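Local coordinates for sulfur carrier protein CysO (Mycobacterium tuberculosis, PDB 3DWG) that probably serves, in its thiocarboxylated form, as the sulfur donor for cysteine synthesis by the CysM-dependent pathway, at residues Ile7-Ile10 and Leu11-His14; Ala77-Asp80 and Gly81-Val84. All coordinates share one frame; numbering follows the deposited sequence. Where two conformers were deposited one is given.

Contact 1. Residues Ile7-Ile10 and Leu11-His14; sequences IPTI and LRPH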
loop_
_atom_site.group_PDB
_atom_site.type_symbol
_atom_site.label_atom_id
_atom_site.label_comp_id
_atom_site.label_asym_id
_atom_site.label_seq_id
_atom_site.Cartn_x
_atom_site.Cartn_y
_atom_site.Cartn_z
ATOM N N ILE C 7 0.720 -33.070 1.080
ATOM C CA ILE C 7 2.045 -33.520 0.848
ATOM C C ILE C 7 2.720 -32.634 -0.218
ATOM O O ILE C 7 2.229 -32.550 -1.352
ATOM C CB ILE C 7 2.035 -35.013 0.344
ATOM C CG1 ILE C 7 1.183 -35.907 1.278
ATOM C CG2 ILE C 7 3.433 -35.450 0.096
ATOM C CD1 ILE C 7 1.817 -36.147 2.653
ATOM N N PRO C 8 3.838 -31.998 0.139
ATOM C CA PRO C 8 4.505 -31.125 -0.819
ATOM C C PRO C 8 5.131 -31.951 -1.923
ATOM O O PRO C 8 5.374 -33.156 -1.786
ATOM C CB PRO C 8 5.575 -30.403 0.022
ATOM C CG PRO C 8 5.915 -31.464 1.113
ATOM C CD PRO C 8 4.568 -32.065 1.434
ATOM N N THR C 9 5.417 -31.305 -3.046
ATOM C CA THR C 9 5.921 -32.035 -4.221
ATOM C C THR C 9 7.148 -32.882 -3.929
ATOM O O THR C 9 7.257 -34.021 -4.412
ATOM C CB THR C 9 6.133 -31.029 -5.377
ATOM O OG1 THR C 9 4.850 -30.509 -5.698
ATOM C CG2 THR C 9 6.712 -31.708 -6.630
ATOM N N ILE C 10 8.074 -32.350 -3.129
ATOM C CA ILE C 10 9.318 -33.039 -2.826
ATOM C C ILE C 10 9.125 -34.396 -2.104
ATOM O O ILE C 10 9.970 -35.277 -2.227
ATOM C CB ILE C 10 10.264 -32.115 -2.086
ATOM C CG1 ILE C 10 11.652 -32.708 -2.020
ATOM C CG2 ILE C 10 9.697 -31.720 -0.682
ATOM C CD1 ILE C 10 12.640 -31.855 -1.263
ATOM N N LEU C 11 8.006 -34.558 -1.415
ATOM C CA LEU C 11 7.768 -35.814 -0.676
ATOM C C LEU C 11 6.814 -36.770 -1.348
ATOM O O LEU C 11 6.525 -37.884 -0.825
ATOM C CB LEU C 11 7.261 -35.528 0.743
ATOM C CG LEU C 11 8.213 -34.752 1.650
ATOM C CD1 LEU C 11 7.475 -34.499 2.953
ATOM C CD2 LEU C 11 9.500 -35.598 1.833
ATOM N N ARG C 12 6.281 -36.360 -2.502
ATOM C CA ARG C 12 5.284 -37.186 -3.189
ATOM C C ARG C 12 5.800 -38.528 -3.764
ATOM O O ARG C 12 5.005 -39.427 -4.018
ATOM C CB ARG C 12 4.605 -36.346 -4.261
ATOM C CG ARG C 12 3.583 -35.382 -3.673
ATOM C CD ARG C 12 2.962 -34.475 -4.753
ATOM N NE ARG C 12 2.537 -33.232 -4.119
ATOM C CZ ARG C 12 2.128 -32.140 -4.743
ATOM N NH1 ARG C 12 2.046 -32.133 -6.063
ATOM N NH2 ARG C 12 1.794 -31.063 -4.029
ATOM N N PRO C 13 7.105 -38.657 -3.976
ATOM C CA PRO C 13 7.570 -40.010 -4.320
ATOM C C PRO C 13 7.309 -41.035 -3.218
ATOM O O PRO C 13 7.380 -42.250 -3.492
ATOM C CB PRO C 13 9.076 -39.817 -4.439
ATOM C CG PRO C 13 9.210 -38.417 -4.944
ATOM C CD PRO C 13 8.226 -37.699 -4.033
ATOM N N HIS C 14 7.049 -40.581 -1.990
ATOM C CA HIS C 14 6.724 -41.526 -0.903
ATOM C C HIS C 14 5.278 -41.892 -0.862
ATOM O O HIS C 14 4.898 -42.911 -0.245
ATOM C CB HIS C 14 7.139 -40.950 0.449
ATOM C CG HIS C 14 8.605 -40.779 0.568
ATOM N ND1 HIS C 14 9.429 -41.795 1.001
ATOM C CD2 HIS C 14 9.414 -39.728 0.283
ATOM C CE1 HIS C 14 10.683 -41.380 0.969
ATOM N NE2 HIS C 14 10.702 -40.130 0.536
#

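Contact 2. Residues Ala77-Asp80 and Gly81-Val84; sequences AIAD and GDSV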
loop_
_atom_site.group_PDB
_atom_site.type_symbol
_atom_site.label_atom_id
_atom_site.label_comp_id
_atom_site.label_asym_id
_atom_site.label_seq_id
_atom_site.Cartn_x
_atom_site.Cartn_y
_atom_site.Cartn_z
ATOM N N ALA C 77 -1.928 -31.761 19.674
ATOM C CA ALA C 77 -3.165 -32.542 19.565
ATOM C C ALA C 77 -3.822 -32.394 18.236
ATOM O O ALA C 77 -3.836 -31.282 17.649
ATOM C CB ALA C 77 -4.154 -32.173 20.666
ATOM N N ILE C 78 -4.402 -33.487 17.783
ATOM C CA ILE C 78 -5.041 -33.546 16.496
ATOM C C ILE C 78 -6.424 -34.146 16.700
ATOM O O ILE C 78 -6.577 -35.117 17.460
ATOM C CB ILE C 78 -4.177 -34.308 15.466
ATOM C CG1 ILE C 78 -3.035 -33.386 15.008
ATOM C CG2 ILE C 78 -4.969 -34.644 14.227
ATOM C CD1 ILE C 78 -2.165 -33.952 13.976
ATOM N N ALA C 79 -7.429 -33.560 16.051
ATOM C CA ALA C 79 -8.806 -34.060 16.215
ATOM C C ALA C 79 -9.300 -34.512 14.861
ATOM O O ALA C 79 -8.771 -34.089 13.817
ATOM C CB ALA C 79 -9.690 -32.972 16.778
ATOM N N ASP C 80 -10.312 -35.379 14.852
ATOM C CA ASP C 80 -10.975 -35.757 13.618
ATOM C C ASP C 80 -11.387 -34.536 12.768
ATOM O O ASP C 80 -11.886 -33.538 13.285
ATOM C CB ASP C 80 -12.217 -36.584 13.979
ATOM C CG ASP C 80 -12.802 -37.323 12.795
ATOM O OD1 ASP C 80 -12.058 -37.944 12.003
ATOM O OD2 ASP C 80 -14.051 -37.301 12.677
ATOM N N GLY C 81 -11.164 -34.606 11.463
ATOM C CA GLY C 81 -11.469 -33.518 10.566
ATOM C C GLY C 81 -10.379 -32.455 10.412
ATOM O O GLY C 81 -10.503 -31.543 9.575
ATOM N N ASP C 82 -9.315 -32.563 11.208
ATOM C CA ASP C 82 -8.236 -31.555 11.108
ATOM C C ASP C 82 -7.474 -31.692 9.794
ATOM O O ASP C 82 -7.500 -32.748 9.152
ATOM C CB ASP C 82 -7.228 -31.667 12.254
ATOM C CG ASP C 82 -7.743 -31.166 13.569
ATOM O OD1 ASP C 82 -8.829 -30.567 13.685
ATOM O OD2 ASP C 82 -6.973 -31.323 14.533
ATOM N N SER C 83 -6.826 -30.594 9.378
ATOM C CA SER C 83 -5.931 -30.582 8.223
ATOM C C SER C 83 -4.527 -30.499 8.781
ATOM O O SER C 83 -4.269 -29.756 9.758
ATOM C CB SER C 83 -6.116 -29.295 7.407
ATOM O OG SER C 83 -5.762 -28.152 8.206
ATOM N N VAL C 84 -3.653 -31.237 8.144
ATOM C CA VAL C 84 -2.239 -31.153 8.432
ATOM C C VAL C 84 -1.498 -30.763 7.146
ATOM O O VAL C 84 -1.717 -31.384 6.077
ATOM C CB VAL C 84 -1.651 -32.522 8.979
ATOM C CG1 VAL C 84 -0.163 -32.423 9.100
ATOM C CG2 VAL C 84 -2.311 -32.846 10.331
HETATM O O HOH W 1 -6.381 -30.024 16.653
HETATM O O HOH W 2 -11.470 -30.803 12.968
#

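Contact 1. Residues Ile7-Ile10 and Leu11-His14
Arg12 folds back over the turn it belongs to and grips the carbonyl oxygen of Ile7 side-on with two nitrogens. NE of Arg12 lies 2.9 Å from O of Ile7, and NH2 of Arg12 is 3.1 Å from the same oxygen. The NE bond is the straighter, 158° at the hydrogen against 140° for NH2. Ile7 O sits at the guanidinium edge and almost in its plane, so the two bonds together fix the rotation of the group. In one of two conformers, the hydroxyl of Thr9 lies over one face, its OG1 3.3 Å from CZ of Arg12, toward the rim of the group. The arginine chain is extended from CG to NE, which carries the guanidinium back along the backbone, and its CG passes CG2 of Ile7 at 3.8 Å. Leu11 directs CD1 at the ring of Pro8, 3.9 Å from CG of Pro8, while its CB meets CG2 of Ile7.

The backbone is held by two bonds of i to i+3 spacing, Leu11 N to Pro8 O and Arg12 N to Thr9 O at 3.2 Å. Further out, Leu11 and Pro8 both reach Ile86 of strand 83-88, and Leu11 also touches Arg45 and Leu46 of helix 42-46. Outside the turn, NH1 of Arg12 forms a salt bridge to an acidic side chain on the chain of another protein, so the same guanidinium serves the turn and the interface. Such overlapping i to i+3 bonds are the signature of a 3-10 turn, here in the loop following strand 3-6 of a ubiquitin-like ThiS-family fold.

Contact 2. Residues Ala77-Asp80 and Gly81-Val84
The carboxylate of Asp82 is the flat group of this contact, and the N-H of Ala79 approaches it from above its plane, 64° out of it. The bond is short and nearly straight, 2.7 Å from Ala79 N to Asp82 OD2 with 175° at the hydrogen. The methyl of Ala79 is near both oxygens, its CB 3.9 Å from OD2 of Asp82. With CG of Asp82 beside its own backbone N (chi1 -74°), the carboxylate leans back over Ala79. Each oxygen also accepts a hydrogen bond from a water: one water links OD2 of Asp82, at 2.6 Å, to the carbonyl of Ala77, and a second joins OD1 of Asp82 to the carbonyl of Asp80. OD1 has a further partner in the side-chain amide of Asn64.

The main chain answers in the reverse sense, Asp82 N donating to O of Ala79 at 3.1 Å, which closes a type II beta turn from Ala79 to Asp82. Gly81 occupies the third position with positive phi, where a side chain would be jammed against the preceding carbonyl oxygen. The carboxylate of Asp80 has its partner outside the turn, where OD1 accepts from the backbone N of Asn2. Past the turn, CD1 of Ile78 meets CG2 of Val84 at 3.8 Å, the two side chains crossing at about a right angle, and Ile78 also rests on Val3 and Val63. Bonds from amide, waters and Asn64 would probably stabilise Asp82 as the carboxylate, and the reciprocal pairing of Ala79 and Asp82 ties the turn to the start of strand 83-88.

Overall arrangement
Contact 1 comes first along the chain and contact 2 much later, the two in series. Their centres stand 20 Å apart, on opposite sides of the centre of the chain, and although their nearest atoms come to about 6 Å they do not touch. What joins them is the mixed sheet: residues 7-14 continue from strand 3-6, residues 77-84 lead into strand 83-88, and these two strands run parallel as neighbours. Contact 1 packs further along strand 83-88, on Ile86 and Pro88, whereas contact 2 forms its beginning. Only contact 1 meets a chain of another protein, so contact 1 takes part in the interface and contact 2 lies apart from it.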